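Local atomic coordinates of unknown function protein VPA0580 (Vibrio parahaemolyticus, PDB entry 2QHQ), a protein that is of unknown function but belongs to the HopJ family of type III effector proteins and may therefore act as a secreted effector. Residues 13-16 against 17-21; 34-37 against 38-42; 53-57 against 58-62; 100-103 against 104-108. All coordinates share one frame; numbering follows the deposited sequence. Where two conformers were deposited one is given.

Contact 1. Residues 13-16 against 17-21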
loop_
_atom_site.group_PDB
_atom_site.type_symbol
_atom_site.label_atom_id
_atom_site.label_comp_id
_atom_site.label_asym_id
_atom_site.label_seq_id
_atom_site.Cartn_x
_atom_site.Cartn_y
_atom_site.Cartn_z
ATOM N N GLU B 13 4.472 -19.624 -1.365
ATOM C CA GLU B 13 3.386 -19.102 -0.533
ATOM C C GLU B 13 3.599 -17.641 -0.116
ATOM O O GLU B 13 4.647 -17.274 0.419
ATOM C CB GLU B 13 3.196 -19.967 0.695
ATOM C CG GLU B 13 1.861 -19.691 1.373
ATOM C CD GLU B 13 1.923 -19.912 2.849
ATOM O OE1 GLU B 13 1.366 -20.924 3.317
ATOM O OE2 GLU B 13 2.532 -19.084 3.545
ATOM N N LEU B 14 2.588 -16.819 -0.365
ATOM C CA LEU B 14 2.686 -15.397 -0.086
ATOM C C LEU B 14 2.878 -15.106 1.403
ATOM O O LEU B 14 3.754 -14.326 1.763
ATOM C CB LEU B 14 1.454 -14.658 -0.636
ATOM C CG LEU B 14 1.384 -13.144 -0.346
ATOM C CD1 LEU B 14 2.581 -12.453 -0.976
ATOM C CD2 LEU B 14 0.073 -12.567 -0.862
ATOM N N GLN B 15 2.064 -15.716 2.263
ATOM C CA GLN B 15 2.090 -15.366 3.688
ATOM C C GLN B 15 3.472 -15.591 4.310
ATOM O O GLN B 15 3.967 -14.722 5.053
ATOM C CB GLN B 15 1.010 -16.118 4.486
ATOM C CG GLN B 15 0.879 -15.620 5.945
ATOM C CD GLN B 15 0.445 -14.162 6.014
ATOM O OE1 GLN B 15 -0.570 -13.783 5.424
ATOM N NE2 GLN B 15 1.217 -13.337 6.718
ATOM N N GLN B 16 4.079 -16.751 4.031
ATOM C CA GLN B 16 5.394 -17.063 4.598
ATOM C C GLN B 16 6.429 -16.051 4.124
ATOM O O GLN B 16 7.285 -15.621 4.895
ATOM C CB GLN B 16 5.848 -18.478 4.226
ATOM C CG GLN B 16 7.169 -18.882 4.877
ATOM C CD GLN B 16 7.115 -18.871 6.393
ATOM O OE1 GLN B 16 6.074 -19.136 6.995
ATOM N NE2 GLN B 16 8.246 -18.556 7.025
ATOM N N PHE B 17 6.346 -15.672 2.854
ATOM C CA PHE B 17 7.283 -14.671 2.340
ATOM C C PHE B 17 7.180 -13.364 3.137
ATOM O O PHE B 17 8.194 -12.807 3.568
ATOM C CB PHE B 17 7.068 -14.385 0.855
ATOM C CG PHE B 17 7.918 -13.263 0.352
ATOM C CD1 PHE B 17 9.254 -13.481 0.005
ATOM C CD2 PHE B 17 7.399 -11.978 0.266
ATOM C CE1 PHE B 17 10.053 -12.423 -0.443
ATOM C CE2 PHE B 17 8.190 -10.911 -0.189
ATOM C CZ PHE B 17 9.514 -11.138 -0.547
ATOM N N LEU B 18 5.944 -12.895 3.339
ATOM C CA LEU B 18 5.681 -11.632 4.054
ATOM C C LEU B 18 6.150 -11.751 5.515
ATOM O O LEU B 18 6.720 -10.809 6.073
ATOM C CB LEU B 18 4.185 -11.271 3.977
ATOM C CG LEU B 18 3.674 -10.893 2.571
ATOM C CD1 LEU B 18 2.164 -10.681 2.559
ATOM C CD2 LEU B 18 4.377 -9.635 2.040
ATOM N N ASP B 19 5.928 -12.918 6.122
ATOM C CA ASP B 19 6.364 -13.161 7.501
ATOM C C ASP B 19 7.892 -13.130 7.607
ATOM O O ASP B 19 8.455 -12.548 8.555
ATOM C CB ASP B 19 5.813 -14.507 8.005
ATOM C CG ASP B 19 4.314 -14.478 8.264
ATOM O OD1 ASP B 19 3.703 -13.379 8.290
ATOM O OD2 ASP B 19 3.750 -15.568 8.495
ATOM N N ALA B 20 8.550 -13.748 6.629
ATOM C CA ALA B 20 9.997 -13.780 6.571
ATOM C C ALA B 20 10.557 -12.375 6.371
ATOM O O ALA B 20 11.507 -11.972 7.038
ATOM C CB ALA B 20 10.459 -14.711 5.467
ATOM N N LEU B 21 9.954 -11.636 5.451
ATOM C CA LEU B 21 10.351 -10.260 5.168
ATOM C C LEU B 21 10.254 -9.380 6.431
ATOM O O LEU B 21 11.085 -8.497 6.664
ATOM C CB LEU B 21 9.459 -9.711 4.065
ATOM C CG LEU B 21 9.628 -8.235 3.683
ATOM C CD1 LEU B 21 11.046 -7.958 3.179
ATOM C CD2 LEU B 21 8.609 -7.893 2.629
HETATM O O HOH W 1 3.942 -18.053 7.711
#
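Gln15 sends CG away from its backbone N (chi1 -172°) and then bends about the CB-CG bond (chi2 63°), which swings its amide along the helix axis to Asp19 in the next turn. The carboxylate of Asp19, with CG beside its own backbone N, leans back to meet it. Gln15 NE2 donates to Asp19 OD1 over 2.9 Å; the oxygen lies in the amide plane, but the donor comes from above the carboxylate plane, the two planes being turned 47° apart. Beneath this link Asp19 N donates to Gln15 O at 2.9 Å, so both main chain and side chain join the same pair. Gln16, bent in the same manner, reaches a water molecule that also donates to Asp19 OD2, giving the aspartate a second partner in the solvent. Such polar chains suit this exposed side.

Another side of the helix is apolar. Leu14 CG lies 3.9 Å from Leu18 CD1, the two branched chains crossing at a slant, and both touch Phe69 as well as Gln116 of the second subunit. Phe17 carries its ring away from these neighbours onto Val36 and Ile28. At the start, Glu13 OE2 accepts from Gln16 N at 2.8 Å, occupying an amide that the first turn leaves without a main-chain partner, while the Phe17 N to Glu13 O bond is weak at 3.4 Å. A negative side chain here would also suit the helix dipole. Together these features mark the N-capped opening of an amphipathic alpha helix, 14-23, lying at the subunit interface.

Contact 2. Residues 34-37 against 38-42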
loop_
_atom_site.group_PDB
_atom_site.type_symbol
_atom_site.label_atom_id
_atom_site.label_comp_id
_atom_site.label_asym_id
_atom_site.label_seq_id
_atom_site.Cartn_x
_atom_site.Cartn_y
_atom_site.Cartn_z
HETATM N N MSE B 34 10.840 -12.010 -6.621
HETATM C CA MSE B 34 10.344 -12.218 -7.980
HETATM C C MSE B 34 9.532 -13.500 -8.113
HETATM O O MSE B 34 8.473 -13.493 -8.755
HETATM C CB MSE B 34 11.499 -12.232 -8.965
HETATM C CG MSE B 34 12.024 -10.888 -9.312
HETATM SE SE MSE B 34 10.667 -9.657 -10.091
HETATM C CE MSE B 34 10.635 -8.501 -8.592
ATOM N N ALA B 35 10.020 -14.592 -7.525
ATOM C CA ALA B 35 9.288 -15.864 -7.540
ATOM C C ALA B 35 7.924 -15.713 -6.910
ATOM O O ALA B 35 6.929 -16.197 -7.446
ATOM C CB ALA B 35 10.076 -16.965 -6.833
ATOM N N VAL B 36 7.879 -15.081 -5.744
ATOM C CA VAL B 36 6.623 -14.822 -5.055
ATOM C C VAL B 36 5.676 -13.958 -5.876
ATOM O O VAL B 36 4.475 -14.252 -5.977
ATOM C CB VAL B 36 6.893 -14.175 -3.684
ATOM C CG1 VAL B 36 5.604 -13.691 -3.038
ATOM C CG2 VAL B 36 7.592 -15.191 -2.787
ATOM N N ILE B 37 6.192 -12.888 -6.473
ATOM C CA ILE B 37 5.319 -12.028 -7.287
ATOM C C ILE B 37 4.793 -12.760 -8.527
ATOM O O ILE B 37 3.594 -12.704 -8.840
ATOM C CB ILE B 37 6.013 -10.697 -7.675
ATOM C CG1 ILE B 37 6.271 -9.860 -6.414
ATOM C CG2 ILE B 37 5.167 -9.949 -8.720
ATOM C CD1 ILE B 37 7.077 -8.589 -6.688
ATOM N N GLU B 38 5.686 -13.465 -9.215
ATOM C CA GLU B 38 5.312 -14.203 -10.424
ATOM C C GLU B 38 4.271 -15.262 -10.120
ATOM O O GLU B 38 3.315 -15.451 -10.882
ATOM C CB GLU B 38 6.534 -14.894 -11.031
ATOM C CG GLU B 38 7.497 -13.978 -11.732
ATOM C CD GLU B 38 8.654 -14.736 -12.367
ATOM O OE1 GLU B 38 8.946 -15.886 -11.948
ATOM O OE2 GLU B 38 9.255 -14.184 -13.312
ATOM N N ASP B 39 4.470 -15.982 -9.019
ATOM C CA ASP B 39 3.562 -17.068 -8.658
ATOM C C ASP B 39 2.192 -16.587 -8.190
ATOM O O ASP B 39 1.212 -17.308 -8.335
ATOM C CB ASP B 39 4.166 -17.959 -7.564
ATOM C CG ASP B 39 5.260 -18.867 -8.076
ATOM O OD1 ASP B 39 5.565 -18.824 -9.290
ATOM O OD2 ASP B 39 5.816 -19.627 -7.248
ATOM N N ASN B 40 2.128 -15.393 -7.602
ATOM C CA ASN B 40 0.897 -14.985 -6.913
ATOM C C ASN B 40 0.088 -13.906 -7.591
ATOM O O ASN B 40 -1.050 -13.617 -7.162
ATOM C CB ASN B 40 1.220 -14.557 -5.489
ATOM C CG ASN B 40 1.501 -15.728 -4.604
ATOM O OD1 ASN B 40 0.576 -16.393 -4.121
ATOM N ND2 ASN B 40 2.786 -16.014 -4.400
ATOM N N TYR B 41 0.661 -13.309 -8.638
ATOM C CA TYR B 41 -0.003 -12.186 -9.312
ATOM C C TYR B 41 0.080 -12.267 -10.812
ATOM O O TYR B 41 1.039 -12.822 -11.365
ATOM C CB TYR B 41 0.593 -10.825 -8.887
ATOM C CG TYR B 41 0.518 -10.592 -7.403
ATOM C CD1 TYR B 41 -0.619 -10.030 -6.819
ATOM C CD2 TYR B 41 1.576 -10.976 -6.576
ATOM C CE1 TYR B 41 -0.688 -9.851 -5.435
ATOM C CE2 TYR B 41 1.514 -10.824 -5.202
ATOM C CZ TYR B 41 0.381 -10.253 -4.639
ATOM O OH TYR B 41 0.335 -10.101 -3.274
ATOM N N ASP B 42 -0.906 -11.654 -11.454
ATOM C CA ASP B 42 -0.821 -11.364 -12.875
ATOM C C ASP B 42 -0.344 -9.929 -13.037
ATOM O O ASP B 42 -0.901 -9.015 -12.434
ATOM C CB ASP B 42 -2.177 -11.553 -13.528
ATOM C CG ASP B 42 -2.557 -13.023 -13.660
ATOM O OD1 ASP B 42 -1.708 -13.808 -14.155
ATOM O OD2 ASP B 42 -3.708 -13.362 -13.310
#
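Asn40 and Val36 meet at the C-terminal end of an alpha helix, 30-40, where the last carbonyls must find donors beyond the regular pattern. Asn40 ND2 donates to Val36 O over 2.9 Å, nearly straight at 164°, in the carbonyl plane and on a lone pair. Asparagine is well suited: with CG beside its own backbone N (chi1 -75°), the short side chain folds back over the final turn. Asn40 N adds a weak bond to the same oxygen at 3.1 Å. ND2 also donates to Met12 O, tying the helix end to the segment before helix 14-23. Just before this the pattern is regular, with Glu38 N donating to Met34 O at 2.8 Å and Asp39 N to Ala35 O at 2.9 Å.

Buried Asp39 has both oxygens satisfied from the N-terminal segment, OD1 by Ala5 N and OD2 by Met12 N, two amide donors that would probably help to stabilise a buried negative charge. Tyr41 leaves the helical conformation. Its hydroxyl bonds to Asn73 ND2, while Tyr41 N gives a weak bond to Ile37 O at 3.0 Å. The same carbonyl oxygen lies at the tyrosine ring's edge, 3.5 Å from CD2, and Ile37 CG2 packs 4.3 Å from that ring carbon.

Contact 3. Residues 53-57 against 58-62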
loop_
_atom_site.group_PDB
_atom_site.type_symbol
_atom_site.label_atom_id
_atom_site.label_comp_id
_atom_site.label_asym_id
_atom_site.label_seq_id
_atom_site.Cartn_x
_atom_site.Cartn_y
_atom_site.Cartn_z
ATOM N N THR B 53 12.176 10.611 -10.489
ATOM C CA THR B 53 12.226 9.772 -11.679
ATOM C C THR B 53 10.820 9.332 -12.129
ATOM O O THR B 53 9.895 9.223 -11.320
ATOM C CB THR B 53 13.216 8.603 -11.513
ATOM O OG1 THR B 53 13.604 8.112 -12.803
ATOM C CG2 THR B 53 12.621 7.477 -10.699
ATOM N N GLN B 54 10.655 9.128 -13.429
ATOM C CA GLN B 54 9.354 8.796 -14.003
ATOM C C GLN B 54 9.574 7.589 -14.891
ATOM O O GLN B 54 10.564 7.541 -15.639
ATOM C CB GLN B 54 8.825 9.982 -14.814
ATOM C CG GLN B 54 7.450 9.789 -15.478
ATOM C CD GLN B 54 7.519 9.023 -16.806
ATOM O OE1 GLN B 54 8.528 9.059 -17.508
ATOM N NE2 GLN B 54 6.432 8.340 -17.155
ATOM N N ASN B 55 8.657 6.627 -14.821
ATOM C CA ASN B 55 8.758 5.389 -15.596
ATOM C C ASN B 55 7.524 5.252 -16.466
ATOM O O ASN B 55 6.407 5.270 -15.948
ATOM C CB ASN B 55 8.822 4.178 -14.658
ATOM C CG ASN B 55 9.939 4.295 -13.640
ATOM O OD1 ASN B 55 11.094 3.983 -13.939
ATOM N ND2 ASN B 55 9.604 4.764 -12.434
ATOM N N ASP B 56 7.713 5.126 -17.776
ATOM C CA ASP B 56 6.599 4.809 -18.666
ATOM C C ASP B 56 6.161 3.379 -18.409
ATOM O O ASP B 56 6.905 2.608 -17.792
ATOM C CB ASP B 56 7.011 4.941 -20.135
ATOM C CG ASP B 56 7.244 6.373 -20.568
ATOM O OD1 ASP B 56 6.798 7.312 -19.877
ATOM O OD2 ASP B 56 7.860 6.540 -21.643
ATOM N N ALA B 57 4.961 3.016 -18.865
ATOM C CA ALA B 57 4.579 1.603 -18.893
ATOM C C ALA B 57 5.641 0.849 -19.702
ATOM O O ALA B 57 6.110 1.325 -20.750
ATOM C CB ALA B 57 3.201 1.402 -19.508
ATOM N N ASN B 58 5.998 -0.326 -19.200
ATOM C CA ASN B 58 7.028 -1.179 -19.793
ATOM C C ASN B 58 8.471 -0.692 -19.639
ATOM O O ASN B 58 9.397 -1.286 -20.204
ATOM C CB ASN B 58 6.674 -1.563 -21.246
ATOM C CG ASN B 58 5.670 -2.715 -21.317
ATOM O OD1 ASN B 58 5.737 -3.664 -20.535
ATOM N ND2 ASN B 58 4.754 -2.645 -22.266
ATOM N N GLU B 59 8.664 0.378 -18.865
ATOM C CA GLU B 59 10.002 0.803 -18.482
ATOM C C GLU B 59 10.237 0.410 -17.028
ATOM O O GLU B 59 9.441 0.763 -16.160
ATOM C CB GLU B 59 10.146 2.310 -18.647
ATOM C CG GLU B 59 11.496 2.850 -18.202
ATOM C CD GLU B 59 11.664 4.354 -18.427
ATOM O OE1 GLU B 59 10.657 5.059 -18.653
ATOM O OE2 GLU B 59 12.825 4.826 -18.365
ATOM N N ASN B 60 11.331 -0.308 -16.767
ATOM C CA ASN B 60 11.641 -0.737 -15.403
ATOM C C ASN B 60 10.512 -1.575 -14.794
ATOM O O ASN B 60 10.032 -1.311 -13.682
ATOM C CB ASN B 60 11.971 0.495 -14.541
ATOM C CG ASN B 60 13.179 1.233 -15.050
ATOM O OD1 ASN B 60 14.186 0.613 -15.394
ATOM N ND2 ASN B 60 13.086 2.553 -15.142
ATOM N N ASN B 61 10.097 -2.605 -15.529
ATOM C CA ASN B 61 9.024 -3.496 -15.079
ATOM C C ASN B 61 9.301 -4.178 -13.749
ATOM O O ASN B 61 8.375 -4.407 -12.964
ATOM C CB ASN B 61 8.737 -4.561 -16.149
ATOM C CG ASN B 61 7.826 -4.045 -17.249
ATOM O OD1 ASN B 61 7.097 -3.080 -17.059
ATOM N ND2 ASN B 61 7.868 -4.691 -18.411
ATOM N N GLY B 62 10.573 -4.489 -13.481
ATOM C CA GLY B 62 10.950 -5.116 -12.190
ATOM C C GLY B 62 10.630 -4.210 -11.015
ATOM O O GLY B 62 10.043 -4.657 -10.025
HETATM O O HOH W 2 13.218 6.896 -16.767
#
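From Asp56 to Glu59 the chain makes a type II beta turn, closed by Glu59 N donating to Asp56 O at 3.0 Å. Asn58 fills the third place of the turn with a positive phi of 72°, a conformation asparagine tolerates better than most residues. Asn60 has a positive phi too, and its side chain turns back to Asn55: ND2 donates to Asn55 OD1 over 2.7 Å at 162°. This bond lies in the carbonyl plane, although the two amides stand almost perpendicular, 81° apart.

Glu59 was modelled in two conformers. In the one given, the chain is extended and OE1 accepts from Asp56 N at 3.1 Å, on the anti side of the carboxylate, while a water links OE2 to Gln54 O; both links may be only part-time. That places OE1 4.4 Å from Asp56 OD2, a closeness of like charges that solvent would probably soften. Asp56 OD1 is held by Gln54 NE2 at 2.9 Å, and Asn58 OD1 by Asn61 ND2 at 3.2 Å, so polar side chains brace both limbs of the turn.

The turn follows directly on strand 53-55, an outer strand of the three-stranded antiparallel sheet. Asn55 pairs through its backbone with Phe48 of the adjacent strand, and its ND2 donates to Phe48 O and to Asn103 OD1 on helix 102-110.

Contact 4. Residues 100-103 against 104-108; sequences DHQN and IRNFM
Asp100 and Arg105 join by a salt bridge across the N-terminal start of an alpha helix, 102-110, for which His101 occupies the N-cap position. Asp100 takes chi1 53°, setting CG between its backbone N and carbonyl carbon, and its carboxylate lies nearly coplanar with the guanidinium. Arg105 grips the residue side-on, one nitrogen to the carboxylate and one to the main chain: NH2 donates to Asp100 OD1 at 2.8 Å, and NE to the carbonyl Asp100 O, also at 2.8 Å. Two bonds from one rigid group fix its rotation. Arginine, with its long extended chain, can reach back past the helix start to serve both acceptors.

His101 has a positive phi of 47°, where the chain swings into the helix. Its CB lies 3.7 Å from Ile104 CD1, the two side chains running side by side. The imidazole NE2 bonds to Asp91 OD2 and the ring meets Phe87, while Ile104 packs on Phe87 and Val92, so apolar and polar contacts both bind the helix start to helix 86-92. His101 O accepts from Arg105 N at 3.1 Å.

Gln102 O has two donors from Asn106, N at 2.9 Å and ND2 at 3.0 Å, arriving from opposite faces of the carbonyl plane. Gln102 NE2 donates to Asn99 O, and a water joins Gln102 OE1 to Asn106 ND2. Asn106 OD1 in turn accepts from Asn52 N, so this amide is used at both ends.

Asn103 O, finally, accepts from Phe107 N at 3.0 Å.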
loop_
_atom_site.group_PDB
_atom_site.type_symbol
_atom_site.label_atom_id
_atom_site.label_comp_id
_atom_site.label_asym_id
_atom_site.label_seq_id
_atom_site.Cartn_x
_atom_site.Cartn_y
_atom_site.Cartn_z
ATOM N N ASP B 100 23.122 3.357 -10.995
ATOM C CA ASP B 100 22.241 2.251 -11.334
ATOM C C ASP B 100 21.002 2.229 -10.443
ATOM O O ASP B 100 20.951 2.939 -9.428
ATOM C CB ASP B 100 22.981 0.908 -11.272
ATOM C CG ASP B 100 23.692 0.669 -9.941
ATOM O OD1 ASP B 100 23.807 1.591 -9.095
ATOM O OD2 ASP B 100 24.147 -0.467 -9.746
ATOM N N HIS B 101 20.006 1.426 -10.826
ATOM C CA HIS B 101 18.783 1.254 -10.017
ATOM C C HIS B 101 18.212 2.588 -9.538
ATOM O O HIS B 101 18.017 2.806 -8.331
ATOM C CB HIS B 101 19.064 0.333 -8.817
ATOM C CG HIS B 101 19.851 -0.886 -9.174
ATOM N ND1 HIS B 101 19.317 -1.925 -9.901
ATOM C CD2 HIS B 101 21.139 -1.226 -8.919
ATOM C CE1 HIS B 101 20.246 -2.846 -10.099
ATOM N NE2 HIS B 101 21.361 -2.447 -9.509
ATOM N N GLN B 102 17.936 3.486 -10.481
ATOM C CA GLN B 102 17.419 4.807 -10.139
ATOM C C GLN B 102 16.138 4.746 -9.319
ATOM O O GLN B 102 15.887 5.617 -8.484
ATOM C CB GLN B 102 17.204 5.665 -11.398
ATOM C CG GLN B 102 18.477 6.372 -11.903
ATOM C CD GLN B 102 19.133 7.268 -10.844
ATOM O OE1 GLN B 102 18.473 8.091 -10.197
ATOM N NE2 GLN B 102 20.442 7.112 -10.671
ATOM N N ASN B 103 15.307 3.735 -9.555
ATOM C CA ASN B 103 14.104 3.621 -8.732
ATOM C C ASN B 103 14.391 3.337 -7.261
ATOM O O ASN B 103 13.746 3.893 -6.398
ATOM C CB ASN B 103 13.122 2.624 -9.322
ATOM C CG ASN B 103 12.370 3.207 -10.493
ATOM O OD1 ASN B 103 11.513 4.056 -10.312
ATOM N ND2 ASN B 103 12.691 2.746 -11.706
ATOM N N ILE B 104 15.356 2.467 -6.984
ATOM C CA ILE B 104 15.762 2.236 -5.590
ATOM C C ILE B 104 16.320 3.518 -4.979
ATOM O O ILE B 104 15.927 3.909 -3.879
ATOM C CB ILE B 104 16.833 1.108 -5.466
ATOM C CG1 ILE B 104 16.272 -0.216 -5.993
ATOM C CG2 ILE B 104 17.282 0.946 -4.017
ATOM C CD1 ILE B 104 17.333 -1.386 -5.996
ATOM N N ARG B 105 17.217 4.187 -5.710
ATOM C CA ARG B 105 17.881 5.381 -5.186
ATOM C C ARG B 105 16.892 6.517 -4.931
ATOM O O ARG B 105 17.009 7.194 -3.940
ATOM C CB ARG B 105 19.021 5.823 -6.098
ATOM C CG ARG B 105 20.144 4.793 -6.191
ATOM C CD ARG B 105 21.229 5.209 -7.187
ATOM N NE ARG B 105 22.236 4.143 -7.276
ATOM C CZ ARG B 105 23.254 3.980 -6.430
ATOM N NH1 ARG B 105 23.454 4.813 -5.395
ATOM N NH2 ARG B 105 24.082 2.965 -6.617
ATOM N N ASN B 106 15.894 6.663 -5.797
ATOM C CA ASN B 106 14.863 7.674 -5.608
ATOM C C ASN B 106 13.943 7.351 -4.457
ATOM O O ASN B 106 13.590 8.221 -3.679
ATOM C CB ASN B 106 14.062 7.926 -6.888
ATOM C CG ASN B 106 14.700 8.994 -7.768
ATOM O OD1 ASN B 106 14.514 10.204 -7.548
ATOM N ND2 ASN B 106 15.480 8.562 -8.738
ATOM N N PHE B 107 13.583 6.085 -4.330
ATOM C CA PHE B 107 12.634 5.692 -3.294
ATOM C C PHE B 107 13.271 5.858 -1.909
ATOM O O PHE B 107 12.584 6.178 -0.949
ATOM C CB PHE B 107 12.182 4.258 -3.538
ATOM C CG PHE B 107 11.111 3.773 -2.591
ATOM C CD1 PHE B 107 9.781 4.163 -2.763
ATOM C CD2 PHE B 107 11.428 2.895 -1.555
ATOM C CE1 PHE B 107 8.781 3.687 -1.894
ATOM C CE2 PHE B 107 10.431 2.418 -0.680
ATOM C CZ PHE B 107 9.111 2.818 -0.856
HETATM N N MSE B 108 14.583 5.623 -1.809
HETATM C CA MSE B 108 15.320 5.905 -0.567
HETATM C C MSE B 108 15.180 7.343 -0.075
HETATM O O MSE B 108 15.232 7.619 1.146
HETATM C CB MSE B 108 16.803 5.589 -0.794
HETATM C CG MSE B 108 17.126 4.150 -0.610
HETATM SE SE MSE B 108 18.978 3.933 -1.211
HETATM C CE MSE B 108 19.890 4.710 0.311
HETATM O O HOH W 3 16.741 10.268 -10.698
#

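Overall arrangement
The four contacts are local and follow in series, none nesting in or crossing another. Contact 1 opens helix 14-23 and contact 2 ends helix 30-40; these consecutive helices pack together, Leu14 CD1 lying 3.9 Å from Val36 CG1. Contact 3 closes the turn after strand 53-55, and its far end, Gly62, touches Met34 of contact 2. Contact 4 starts helix 102-110, which lies against contact 3 with Thr53 CB 3.6 Å from Asn106 ND2. A chain of touching neighbours thus runs from the N-terminal helix pair to the three-stranded sheet and its helix, while contacts 1 and 4 lie on opposite sides of the chain's centre, their own centres about 24 Å apart.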